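Local coordinates for cytoplasmic export protein 1 (PDB 3VWA) that binds tRNA as part of the nuclear tRNA export machinery and may pass aminoacylated tRNA from export receptors to the translation machinery, at residues A[295-300]-A[343-348]; A[301-306]-A[316-321]; A[491-496]-A[527-532]; A[499-504]-A[521-526]. All coordinates share one frame; numbering follows the deposited sequence.

Contact 1 of 4, residues A[295-300]-A[343-348]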
loop_
_atom_site.group_PDB
_atom_site.type_symbol
_atom_site.label_atom_id
_atom_site.label_comp_id
_atom_site.label_asym_id
_atom_site.label_seq_id
_atom_site.Cartn_x
_atom_site.Cartn_y
_atom_site.Cartn_z
ATOM N N ILE A 295 4.307 -15.532 -4.250
ATOM C CA ILE A 295 5.347 -16.450 -3.754
ATOM C C ILE A 295 5.025 -16.929 -2.368
ATOM O O ILE A 295 5.261 -18.092 -2.063
ATOM C CB ILE A 295 6.756 -15.868 -3.866
ATOM C CG1 ILE A 295 7.166 -15.923 -5.338
ATOM C CG2 ILE A 295 7.760 -16.704 -3.020
ATOM C CD1 ILE A 295 7.826 -14.647 -5.827
ATOM N N ILE A 296 4.409 -16.058 -1.557
ATOM C CA ILE A 296 3.964 -16.428 -0.222
ATOM C C ILE A 296 2.898 -17.541 -0.212
ATOM O O ILE A 296 2.968 -18.487 0.610
ATOM C CB ILE A 296 3.423 -15.225 0.609
ATOM C CG1 ILE A 296 4.584 -14.297 1.046
ATOM C CG2 ILE A 296 2.726 -15.747 1.851
ATOM C CD1 ILE A 296 4.146 -12.927 1.527
ATOM N N LYS A 297 1.905 -17.423 -1.090
ATOM C CA LYS A 297 0.857 -18.470 -1.190
ATOM C C LYS A 297 1.489 -19.815 -1.525
ATOM O O LYS A 297 1.161 -20.826 -0.899
ATOM C CB LYS A 297 -0.193 -18.104 -2.248
ATOM C CG LYS A 297 -1.013 -16.877 -1.894
ATOM C CD LYS A 297 -1.817 -16.365 -3.087
ATOM C CE LYS A 297 -2.564 -15.080 -2.719
ATOM N NZ LYS A 297 -2.656 -14.122 -3.869
ATOM N N LEU A 298 2.418 -19.830 -2.478
ATOM C CA LEU A 298 3.100 -21.079 -2.807
ATOM C C LEU A 298 3.761 -21.686 -1.583
ATOM O O LEU A 298 3.577 -22.865 -1.290
ATOM C CB LEU A 298 4.104 -20.941 -3.960
ATOM C CG LEU A 298 3.687 -21.220 -5.425
ATOM C CD1 LEU A 298 2.655 -22.353 -5.523
ATOM C CD2 LEU A 298 3.222 -19.958 -6.183
ATOM N N LEU A 299 4.511 -20.877 -0.844
ATOM C CA LEU A 299 5.207 -21.370 0.337
ATOM C C LEU A 299 4.247 -21.906 1.411
ATOM O O LEU A 299 4.596 -22.800 2.172
ATOM C CB LEU A 299 6.023 -20.247 0.940
ATOM C CG LEU A 299 7.119 -19.675 0.078
ATOM C CD1 LEU A 299 7.691 -18.515 0.869
ATOM C CD2 LEU A 299 8.158 -20.747 -0.193
HETATM N N MSE A 300 3.056 -21.316 1.483
HETATM C CA MSE A 300 2.070 -21.655 2.504
HETATM C C MSE A 300 1.425 -22.967 2.148
HETATM O O MSE A 300 1.093 -23.755 3.024
HETATM C CB MSE A 300 1.050 -20.524 2.594
HETATM C CG MSE A 300 1.581 -19.486 3.570
HETATM SE SE MSE A 300 0.118 -18.212 3.988
HETATM C CE MSE A 300 1.433 -16.900 4.613
ATOM N N ASN A 343 -7.230 -10.713 1.046
ATOM C CA ASN A 343 -8.132 -11.326 1.991
ATOM C C ASN A 343 -7.877 -12.840 2.124
ATOM O O ASN A 343 -7.756 -13.325 3.252
ATOM C CB ASN A 343 -9.604 -10.980 1.650
ATOM C CG ASN A 343 -10.145 -11.708 0.387
ATOM O OD1 ASN A 343 -9.386 -12.259 -0.440
ATOM N ND2 ASN A 343 -11.482 -11.721 0.251
ATOM N N ASP A 344 -7.736 -13.572 0.994
ATOM C CA ASP A 344 -7.477 -15.022 1.047
ATOM C C ASP A 344 -6.113 -15.354 1.587
ATOM O O ASP A 344 -5.948 -16.353 2.282
ATOM C CB ASP A 344 -7.685 -15.689 -0.331
ATOM C CG ASP A 344 -9.120 -15.590 -0.819
ATOM O OD1 ASP A 344 -10.035 -15.366 0.007
ATOM O OD2 ASP A 344 -9.351 -15.722 -2.034
ATOM N N LEU A 345 -5.146 -14.471 1.332
ATOM C CA LEU A 345 -3.781 -14.629 1.808
ATOM C C LEU A 345 -3.750 -14.602 3.323
ATOM O O LEU A 345 -3.136 -15.446 3.961
ATOM C CB LEU A 345 -2.899 -13.508 1.238
ATOM C CG LEU A 345 -1.367 -13.741 1.346
ATOM C CD1 LEU A 345 -0.667 -13.124 0.151
ATOM C CD2 LEU A 345 -0.761 -13.172 2.615
ATOM N N ILE A 346 -4.471 -13.644 3.886
ATOM C CA ILE A 346 -4.454 -13.400 5.315
ATOM C C ILE A 346 -5.183 -14.541 6.002
ATOM O O ILE A 346 -4.709 -15.052 6.985
ATOM C CB ILE A 346 -5.073 -12.029 5.653
ATOM C CG1 ILE A 346 -4.129 -10.912 5.187
ATOM C CG2 ILE A 346 -5.447 -11.920 7.128
ATOM C CD1 ILE A 346 -2.826 -10.820 5.939
ATOM N N THR A 347 -6.291 -14.980 5.421
ATOM C CA THR A 347 -6.999 -16.220 5.877
ATOM C C THR A 347 -6.137 -17.470 5.977
ATOM O O THR A 347 -6.130 -18.173 7.000
ATOM C CB THR A 347 -8.192 -16.520 4.967
ATOM O OG1 THR A 347 -9.104 -15.439 5.089
ATOM C CG2 THR A 347 -8.920 -17.821 5.397
ATOM N N GLN A 348 -5.396 -17.734 4.910
ATOM C CA GLN A 348 -4.507 -18.875 4.796
ATOM C C GLN A 348 -3.419 -18.780 5.847
ATOM O O GLN A 348 -3.034 -19.764 6.529
ATOM C CB GLN A 348 -3.888 -18.781 3.389
ATOM C CG GLN A 348 -4.014 -20.014 2.509
ATOM C CD GLN A 348 -2.859 -20.122 1.500
ATOM O OE1 GLN A 348 -2.340 -19.118 0.995
ATOM N NE2 GLN A 348 -2.436 -21.353 1.228
#
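Two helices of the alpha-solenoid of Cex1p, the HEAT-repeat part that follows its kinase-like domain, run side by side here. Segments 295-300 and 343-348 point the same way at 31° to each other, with axes 10.6 Å apart at their closest. Gln348 is one of four side chains that share the gap, with Leu345, Met300 and Lys297. Its CB lies 4.1 Å from the selenium of Met300, which is present as selenomethionine. With chi1 at -126°, away from a staggered position, and an extended chain beyond CG, the glutamine reaches across to helix 283-303. CD comes 4.1 Å from Met300 CB; NE2 is nearest that same atom at 3.8 Å, while OE1 lies between the Met300 chain and Lys297 CG, 3.9 Å from the latter. None of these approaches is a hydrogen bond, so the amide serves as a flat spacer between two aliphatic stems. An alanine here would remove that amide and would probably leave Met300 CB and the root of Lys297 poorly covered from this helix. Lys297 suits a half-exposed site because its methylenes pack while its ammonium extends to Glu294, in a long, weak ion pair; the chain crosses Leu345 at about a right angle, CE touching CD1 at 4.0 Å. The other leucine branch, CD2, faces Ile296 CG2 at 4.4 Å; Ile296 also touches Phe324, and Leu345 touches Leu325, of helix 321-335. Beside them, the extended Met300 chain brings its selenium to 4.3 Å from the carbonyl oxygen of Leu345.

Contact 2 of 4, residues A[301-306]-A[316-321]; sequences TQSISS and NASHKL
Segment 301-306 carries the chain from helix 283-303 into a loop, which is not modelled from 307 to 315 and resumes at Asn316. Gln302, still in the helix, carries most of the meeting. Its CG is anti to the carbonyl carbon and the chain beyond is fully extended (chi2 -180°), so the amide lies across Asn316 at about a right angle. NE2 sits only 3.1 Å from Asn316 CB, and the two side-chain amide planes are 26° apart. OE1 accepts a weak hydrogen bond from Ala317 N, 3.4 Å away. A glutamine is long enough to deliver a polar group to this loop backbone from the helix surface. Ser303, small enough to stand close to a buried leucine, places OG 3.5 Å from Leu321 CD1 and 4.2 Å from Ser318 CB. Beyond it, Ser305 N bonds to Gln302 O at 3.0 Å, and the hydroxyl of Ser306 turns back weakly to Ser303 O. The returning loop winds through a 3-10 turn, 318-320, into helix 321-335. Ala317 lies against Leu299 of helix 283-303 and Leu259 of helix 255-271, Leu321 packs on Leu299 and Met300, and Lys320 forms a salt bridge with Glu266.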
loop_
_atom_site.group_PDB
_atom_site.type_symbol
_atom_site.label_atom_id
_atom_site.label_comp_id
_atom_site.label_asym_id
_atom_site.label_seq_id
_atom_site.Cartn_x
_atom_site.Cartn_y
_atom_site.Cartn_z
ATOM N N THR A 301 1.221 -23.223 0.863
ATOM C CA THR A 301 0.857 -24.572 0.435
ATOM C C THR A 301 1.972 -25.617 0.744
ATOM O O THR A 301 1.688 -26.716 1.232
ATOM C CB THR A 301 0.426 -24.551 -1.035
ATOM O OG1 THR A 301 -0.733 -23.726 -1.140
ATOM C CG2 THR A 301 0.111 -25.957 -1.567
ATOM N N GLN A 302 3.231 -25.257 0.496
ATOM C CA GLN A 302 4.390 -26.087 0.855
ATOM C C GLN A 302 4.416 -26.426 2.335
ATOM O O GLN A 302 4.922 -27.479 2.722
ATOM C CB GLN A 302 5.686 -25.332 0.598
ATOM C CG GLN A 302 6.310 -25.367 -0.788
ATOM C CD GLN A 302 7.603 -24.551 -0.800
ATOM O OE1 GLN A 302 7.865 -23.768 0.121
ATOM N NE2 GLN A 302 8.419 -24.737 -1.825
ATOM N N SER A 303 3.931 -25.491 3.158
ATOM C CA SER A 303 3.964 -25.586 4.621
ATOM C C SER A 303 3.174 -26.808 5.103
ATOM O O SER A 303 3.585 -27.494 6.040
ATOM C CB SER A 303 3.375 -24.307 5.224
ATOM O OG SER A 303 4.216 -23.722 6.203
ATOM N N ILE A 304 2.046 -27.077 4.445
ATOM C CA ILE A 304 1.198 -28.238 4.752
ATOM C C ILE A 304 1.714 -29.552 4.114
ATOM O O ILE A 304 1.112 -30.604 4.308
ATOM C CB ILE A 304 -0.291 -27.968 4.374
ATOM C CG1 ILE A 304 -0.784 -26.643 4.978
ATOM C CG2 ILE A 304 -1.205 -29.109 4.820
ATOM C CD1 ILE A 304 -2.072 -26.123 4.372
ATOM N N SER A 305 2.828 -29.489 3.374
ATOM C CA SER A 305 3.465 -30.687 2.773
ATOM C C SER A 305 3.993 -31.692 3.805
ATOM O O SER A 305 4.161 -32.873 3.496
ATOM C CB SER A 305 4.602 -30.309 1.812
ATOM O OG SER A 305 4.109 -29.904 0.550
ATOM N N SER A 306 4.270 -31.209 5.012
ATOM C CA SER A 306 4.644 -32.068 6.127
ATOM C C SER A 306 3.478 -32.982 6.486
ATOM O O SER A 306 3.340 -34.072 5.937
ATOM C CB SER A 306 5.004 -31.214 7.338
ATOM O OG SER A 306 3.882 -30.437 7.712
ATOM N N ASN A 316 10.143 -26.901 2.340
ATOM C CA ASN A 316 11.032 -26.391 1.307
ATOM C C ASN A 316 11.639 -25.018 1.609
ATOM O O ASN A 316 12.844 -24.934 1.716
ATOM C CB ASN A 316 10.361 -26.362 -0.055
ATOM C CG ASN A 316 10.220 -27.731 -0.660
ATOM O OD1 ASN A 316 10.955 -28.090 -1.585
ATOM N ND2 ASN A 316 9.266 -28.505 -0.156
ATOM N N ALA A 317 10.839 -23.954 1.738
ATOM C CA ALA A 317 11.408 -22.643 2.153
ATOM C C ALA A 317 10.534 -21.905 3.130
ATOM O O ALA A 317 10.344 -20.671 3.038
ATOM C CB ALA A 317 11.707 -21.771 0.956
ATOM N N SER A 318 10.021 -22.673 4.088
ATOM C CA SER A 318 9.052 -22.171 5.051
ATOM C C SER A 318 9.617 -21.087 6.010
ATOM O O SER A 318 8.871 -20.313 6.584
ATOM C CB SER A 318 8.393 -23.361 5.775
ATOM O OG SER A 318 8.438 -23.222 7.204
ATOM N N HIS A 319 10.929 -20.987 6.125
ATOM C CA HIS A 319 11.560 -19.965 6.984
ATOM C C HIS A 319 11.446 -18.569 6.395
ATOM O O HIS A 319 11.777 -17.589 7.036
ATOM C CB HIS A 319 13.053 -20.306 7.192
ATOM C CG HIS A 319 13.863 -20.205 5.925
ATOM N ND1 HIS A 319 13.615 -20.986 4.834
ATOM C CD2 HIS A 319 14.936 -19.391 5.588
ATOM C CE1 HIS A 319 14.457 -20.663 3.857
ATOM N NE2 HIS A 319 15.278 -19.690 4.313
ATOM N N LYS A 320 11.062 -18.466 5.131
ATOM C CA LYS A 320 10.822 -17.165 4.532
ATOM C C LYS A 320 9.380 -16.655 4.758
ATOM O O LYS A 320 9.061 -15.530 4.393
ATOM C CB LYS A 320 11.179 -17.166 3.031
ATOM C CG LYS A 320 12.632 -17.442 2.750
ATOM C CD LYS A 320 13.521 -16.389 3.409
ATOM C CE LYS A 320 14.859 -16.297 2.693
ATOM N NZ LYS A 320 15.764 -15.368 3.449
ATOM N N LEU A 321 8.522 -17.486 5.356
ATOM C CA LEU A 321 7.117 -17.092 5.583
ATOM C C LEU A 321 6.950 -15.815 6.393
ATOM O O LEU A 321 6.300 -14.896 5.956
ATOM C CB LEU A 321 6.350 -18.211 6.254
ATOM C CG LEU A 321 6.174 -19.428 5.347
ATOM C CD1 LEU A 321 5.792 -20.601 6.249
ATOM C CD2 LEU A 321 5.118 -19.137 4.308
#

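Contact 3 of 4, residues A[491-496]-A[527-532]; sequences FDVNTI and LEKLEK
The backbone comes closest where helix 493-504 begins, Val493 CA lying 5.4 Å from Leu530 CA on the long helix 513-536. Val493 is short and beta-branched, which lets the two helices approach here: its CG1 reaches the other backbone, 3.6 Å from Lys529 O, while CB faces Leu530 CD1 at 4.2 Å. Lys529 runs fully extended from a CG anti to its backbone N. Its CE touches Ile496 CD1 at 3.7 Å, the two side chains crossing at about a right angle, and NZ donates to Phe491 O at 2.8 Å from above the carbonyl plane. The pairing lies at the start of the second HEAT repeat (494-530), which is built from helix 493-504 and most of helix 513-536. The ammonium also bonds Ile488 O, so one lysine ties down two carbonyls of the linker leading into the repeat. Asp492 is the N-cap: its OD1 takes Thr495 N at 2.8 Å, nearly along the C-O axis, and Thr495 OG1 from above the carboxylate plane. Deeper in, Ile496 CG2 rests on Leu530 CB, and the Phe491 ring packs among Ser458 and Leu461 of helix 454-469, Ile500 and Tyr526.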
loop_
_atom_site.group_PDB
_atom_site.type_symbol
_atom_site.label_atom_id
_atom_site.label_comp_id
_atom_site.label_asym_id
_atom_site.label_seq_id
_atom_site.Cartn_x
_atom_site.Cartn_y
_atom_site.Cartn_z
ATOM N N PHE A 491 -21.689 0.622 38.172
ATOM C CA PHE A 491 -22.520 0.121 39.270
ATOM C C PHE A 491 -23.328 1.244 39.899
ATOM O O PHE A 491 -22.751 2.239 40.513
ATOM C CB PHE A 491 -21.655 -0.541 40.360
ATOM C CG PHE A 491 -20.771 -1.639 39.846
ATOM C CD1 PHE A 491 -21.303 -2.730 39.194
ATOM C CD2 PHE A 491 -19.402 -1.590 40.059
ATOM C CE1 PHE A 491 -20.467 -3.738 38.719
ATOM C CE2 PHE A 491 -18.565 -2.615 39.632
ATOM C CZ PHE A 491 -19.097 -3.687 38.947
ATOM N N ASP A 492 -24.649 1.135 39.758
ATOM C CA ASP A 492 -25.522 2.066 40.481
ATOM C C ASP A 492 -25.535 1.665 41.976
ATOM O O ASP A 492 -24.976 0.617 42.357
ATOM C CB ASP A 492 -26.940 2.052 39.933
ATOM C CG ASP A 492 -27.578 0.669 40.031
ATOM O OD1 ASP A 492 -27.126 -0.176 40.837
ATOM O OD2 ASP A 492 -28.574 0.424 39.348
ATOM N N VAL A 493 -26.135 2.498 42.826
ATOM C CA VAL A 493 -25.926 2.328 44.261
ATOM C C VAL A 493 -26.643 1.116 44.721
ATOM O O VAL A 493 -26.269 0.508 45.698
ATOM C CB VAL A 493 -26.348 3.533 45.148
ATOM C CG1 VAL A 493 -25.280 4.627 45.135
ATOM C CG2 VAL A 493 -27.737 4.049 44.757
ATOM N N ASN A 494 -27.710 0.787 44.028
ATOM C CA ASN A 494 -28.392 -0.426 44.317
ATOM C C ASN A 494 -27.520 -1.685 44.175
ATOM O O ASN A 494 -27.553 -2.578 44.996
ATOM C CB ASN A 494 -29.570 -0.532 43.386
ATOM C CG ASN A 494 -30.681 -1.279 44.018
ATOM O OD1 ASN A 494 -30.839 -2.485 43.801
ATOM N ND2 ASN A 494 -31.426 -0.584 44.878
ATOM N N THR A 495 -26.748 -1.750 43.110
ATOM C CA THR A 495 -25.914 -2.919 42.902
ATOM C C THR A 495 -24.753 -2.905 43.892
ATOM O O THR A 495 -24.420 -3.913 44.443
ATOM C CB THR A 495 -25.427 -2.958 41.451
ATOM O OG1 THR A 495 -26.586 -2.823 40.613
ATOM C CG2 THR A 495 -24.628 -4.271 41.173
ATOM N N ILE A 496 -24.189 -1.732 44.153
ATOM C CA ILE A 496 -23.192 -1.581 45.182
ATOM C C ILE A 496 -23.643 -2.212 46.492
ATOM O O ILE A 496 -22.941 -3.067 47.036
ATOM C CB ILE A 496 -22.779 -0.087 45.351
ATOM C CG1 ILE A 496 -21.907 0.309 44.133
ATOM C CG2 ILE A 496 -21.990 0.132 46.649
ATOM C CD1 ILE A 496 -22.073 1.782 43.786
ATOM N N LEU A 527 -18.204 3.239 49.271
ATOM C CA LEU A 527 -18.976 3.667 50.435
ATOM C C LEU A 527 -19.490 5.084 50.336
ATOM O O LEU A 527 -20.648 5.368 50.724
ATOM C CB LEU A 527 -18.126 3.581 51.721
ATOM C CG LEU A 527 -17.838 2.172 52.224
ATOM C CD1 LEU A 527 -16.973 2.338 53.472
ATOM C CD2 LEU A 527 -19.157 1.431 52.525
ATOM N N GLU A 528 -18.612 5.963 49.867
ATOM C CA GLU A 528 -18.950 7.389 49.683
ATOM C C GLU A 528 -20.018 7.529 48.640
ATOM O O GLU A 528 -21.001 8.267 48.829
ATOM C CB GLU A 528 -17.713 8.190 49.256
ATOM C CG GLU A 528 -17.072 9.028 50.361
ATOM C CD GLU A 528 -15.655 8.589 50.751
ATOM O OE1 GLU A 528 -15.492 7.997 51.856
ATOM O OE2 GLU A 528 -14.697 8.849 49.966
ATOM N N LYS A 529 -19.864 6.788 47.533
ATOM C CA LYS A 529 -20.890 6.838 46.503
ATOM C C LYS A 529 -22.246 6.409 47.060
ATOM O O LYS A 529 -23.246 7.102 46.867
ATOM C CB LYS A 529 -20.469 6.081 45.246
ATOM C CG LYS A 529 -21.626 5.827 44.293
ATOM C CD LYS A 529 -21.154 5.561 42.861
ATOM C CE LYS A 529 -22.311 5.040 42.023
ATOM N NZ LYS A 529 -21.776 4.902 40.628
ATOM N N LEU A 530 -22.261 5.304 47.812
ATOM C CA LEU A 530 -23.502 4.800 48.441
ATOM C C LEU A 530 -24.079 5.760 49.439
ATOM O O LEU A 530 -25.306 5.979 49.456
ATOM C CB LEU A 530 -23.291 3.438 49.116
ATOM C CG LEU A 530 -24.383 2.710 49.931
ATOM C CD1 LEU A 530 -25.721 2.562 49.180
ATOM C CD2 LEU A 530 -23.869 1.328 50.388
ATOM N N GLU A 531 -23.208 6.301 50.296
ATOM C CA GLU A 531 -23.643 7.255 51.333
ATOM C C GLU A 531 -24.319 8.504 50.752
ATOM O O GLU A 531 -25.320 8.990 51.318
ATOM C CB GLU A 531 -22.469 7.659 52.236
ATOM N N LYS A 532 -23.771 8.999 49.634
ATOM C CA LYS A 532 -24.257 10.214 48.972
ATOM C C LYS A 532 -25.643 10.016 48.416
ATOM O O LYS A 532 -26.476 10.909 48.524
ATOM C CB LYS A 532 -23.317 10.648 47.854
#

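Contact 4 of 4, residues A[499-504]-A[521-526]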
loop_
_atom_site.group_PDB
_atom_site.type_symbol
_atom_site.label_atom_id
_atom_site.label_comp_id
_atom_site.label_asym_id
_atom_site.label_seq_id
_atom_site.Cartn_x
_atom_site.Cartn_y
_atom_site.Cartn_z
ATOM N N LYS A 499 -24.555 -6.002 46.325
ATOM C CA LYS A 499 -23.571 -6.955 45.798
ATOM C C LYS A 499 -22.104 -6.554 45.845
ATOM O O LYS A 499 -21.269 -7.288 46.352
ATOM C CB LYS A 499 -23.950 -7.264 44.335
ATOM C CG LYS A 499 -23.024 -8.254 43.635
ATOM C CD LYS A 499 -23.542 -8.533 42.234
ATOM C CE LYS A 499 -24.825 -9.372 42.289
ATOM N NZ LYS A 499 -24.794 -10.354 41.172
ATOM N N ILE A 500 -21.766 -5.393 45.286
ATOM C CA ILE A 500 -20.329 -5.013 45.098
ATOM C C ILE A 500 -19.543 -4.790 46.417
ATOM O O ILE A 500 -18.303 -5.090 46.491
ATOM C CB ILE A 500 -20.221 -3.758 44.168
ATOM C CG1 ILE A 500 -21.053 -3.949 42.890
ATOM C CG2 ILE A 500 -18.804 -3.480 43.775
ATOM C CD1 ILE A 500 -20.734 -5.244 42.178
ATOM N N LEU A 501 -20.219 -4.293 47.467
ATOM C CA LEU A 501 -19.511 -4.081 48.764
ATOM C C LEU A 501 -18.784 -5.306 49.276
ATOM O O LEU A 501 -17.644 -5.190 49.684
ATOM C CB LEU A 501 -20.427 -3.574 49.872
ATOM C CG LEU A 501 -21.144 -2.250 49.607
ATOM C CD1 LEU A 501 -21.989 -1.916 50.823
ATOM C CD2 LEU A 501 -20.121 -1.135 49.315
ATOM N N THR A 502 -19.457 -6.458 49.236
ATOM C CA THR A 502 -18.901 -7.728 49.632
ATOM C C THR A 502 -17.997 -8.415 48.597
ATOM O O THR A 502 -17.343 -9.422 48.910
ATOM C CB THR A 502 -20.011 -8.692 50.131
ATOM O OG1 THR A 502 -21.116 -8.707 49.217
ATOM C CG2 THR A 502 -20.535 -8.263 51.448
ATOM N N VAL A 503 -17.968 -7.909 47.356
ATOM C CA VAL A 503 -16.901 -8.260 46.404
ATOM C C VAL A 503 -15.604 -7.511 46.786
ATOM O O VAL A 503 -14.520 -8.070 46.737
ATOM C CB VAL A 503 -17.244 -7.875 44.941
ATOM C CG1 VAL A 503 -15.995 -8.062 44.077
ATOM C CG2 VAL A 503 -18.455 -8.673 44.391
ATOM N N ILE A 504 -15.706 -6.224 47.097
ATOM C CA ILE A 504 -14.534 -5.468 47.557
ATOM C C ILE A 504 -14.037 -5.872 48.915
ATOM O O ILE A 504 -12.847 -6.158 49.086
ATOM C CB ILE A 504 -14.792 -3.972 47.576
ATOM C CG1 ILE A 504 -15.038 -3.492 46.124
ATOM C CG2 ILE A 504 -13.577 -3.249 48.175
ATOM C CD1 ILE A 504 -15.763 -2.184 45.983
ATOM N N ILE A 521 -8.854 1.975 50.089
ATOM C CA ILE A 521 -9.078 3.240 49.430
ATOM C C ILE A 521 -10.246 3.070 48.452
ATOM O O ILE A 521 -11.086 3.907 48.329
ATOM C CB ILE A 521 -7.783 3.736 48.749
ATOM C CG1 ILE A 521 -6.688 4.048 49.791
ATOM C CG2 ILE A 521 -8.067 4.983 47.931
ATOM C CD1 ILE A 521 -5.279 4.303 49.188
ATOM N N LEU A 522 -10.296 1.930 47.791
ATOM C CA LEU A 522 -11.346 1.600 46.860
ATOM C C LEU A 522 -12.683 1.491 47.551
ATOM O O LEU A 522 -13.680 2.088 47.143
ATOM C CB LEU A 522 -10.965 0.243 46.292
ATOM C CG LEU A 522 -11.365 -0.198 44.887
ATOM C CD1 LEU A 522 -11.915 -1.619 44.941
ATOM C CD2 LEU A 522 -12.178 0.772 44.034
ATOM N N PHE A 523 -12.701 0.702 48.620
ATOM C CA PHE A 523 -13.857 0.541 49.466
ATOM C C PHE A 523 -14.481 1.855 49.905
ATOM O O PHE A 523 -15.721 2.016 49.854
ATOM C CB PHE A 523 -13.406 -0.231 50.710
ATOM C CG PHE A 523 -14.532 -0.797 51.532
ATOM C CD1 PHE A 523 -15.543 -1.571 50.934
ATOM C CD2 PHE A 523 -14.580 -0.596 52.918
ATOM C CE1 PHE A 523 -16.583 -2.119 51.702
ATOM C CE2 PHE A 523 -15.606 -1.146 53.685
ATOM C CZ PHE A 523 -16.606 -1.944 53.080
ATOM N N GLU A 524 -13.649 2.781 50.389
ATOM C CA GLU A 524 -14.172 4.087 50.861
ATOM C C GLU A 524 -14.839 4.836 49.743
ATOM O O GLU A 524 -15.878 5.476 49.921
ATOM C CB GLU A 524 -13.057 5.030 51.352
ATOM C CG GLU A 524 -12.016 4.402 52.216
ATOM C CD GLU A 524 -12.291 4.569 53.678
ATOM O OE1 GLU A 524 -11.302 4.776 54.439
ATOM O OE2 GLU A 524 -13.482 4.482 54.056
ATOM N N GLU A 525 -14.211 4.805 48.580
ATOM C CA GLU A 525 -14.798 5.514 47.454
ATOM C C GLU A 525 -16.194 4.902 47.089
ATOM O O GLU A 525 -17.141 5.629 46.762
ATOM C CB GLU A 525 -13.792 5.503 46.294
ATOM C CG GLU A 525 -14.343 6.064 44.981
ATOM C CD GLU A 525 -13.393 5.892 43.805
ATOM O OE1 GLU A 525 -13.824 6.292 42.688
ATOM O OE2 GLU A 525 -12.225 5.396 43.987
ATOM N N TYR A 526 -16.355 3.575 47.226
ATOM C CA TYR A 526 -17.664 2.962 46.924
ATOM C C TYR A 526 -18.674 3.265 48.021
ATOM O O TYR A 526 -19.851 3.479 47.744
ATOM C CB TYR A 526 -17.525 1.437 46.799
ATOM C CG TYR A 526 -17.261 0.940 45.380
ATOM C CD1 TYR A 526 -18.266 0.303 44.655
ATOM C CD2 TYR A 526 -16.003 1.065 44.803
ATOM C CE1 TYR A 526 -18.027 -0.184 43.348
ATOM C CE2 TYR A 526 -15.730 0.581 43.523
ATOM C CZ TYR A 526 -16.730 -0.068 42.799
ATOM O OH TYR A 526 -16.435 -0.534 41.536
#
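The Tyr526 ring takes Ile504 CD1 over one face, 3.5 Å from the ring centroid and just 12° off the normal, a well-centred CH-pi contact. Leu522 O lies at the ring edge, in its plane, and Ile500 CG2 comes in obliquely, 3.4 Å from CE1. The ring's phenol oxygen is hydrogen-bonded to Leu484 O of helix 474-487, which makes tyrosine apt: a flat apolar body for the buried interior and one polar atom with a partner. Phe523 stands on another flank of Ile504, its CD1 3.8 Å from CG2. These helices form the antiparallel hairpin of the second HEAT repeat, with short-segment axes at 167° and 10.3 Å apart. Ile504, the residue most covered here, meets three partners: CG1 meets Leu522 CD1 at 3.8 Å, CG2 the phenylalanine and CD1 the tyrosine. A leucine in place of Tyr526 would lose the aromatic face under Ile504 CD1 and the bond to Leu484 O, and would probably loosen the hairpin against helix 474-487. Leu501 turns its end toward the interface, its CD2 4.4 Å from Phe523 CE1 and equally far from Tyr526 CB.

Overall arrangement
The four contacts fall into two pairs on the helical solenoid. Contacts 1 and 2 share helix 283-303, their centres 11 Å apart, and touch through Leu321 against Leu299 and Met300. Contacts 3 and 4, with centres 9 Å apart, join the same two helices of the second HEAT repeat at successive levels, and Ile496 packs on Tyr526 between them. The centre of contact 1 lies about 54 Å from that of contact 3 and about 51 Å from that of contact 4. Contacts 1 and 4 are buried and without hydrogen bonds across them, the first roughly parallel with a glutamine and lysine spanning it, the second antiparallel. Contact 2, at a loop, and contact 3, at the start of helix 493-504, are more open and use hydrogen bonds: weak in contact 2, strong in contact 3.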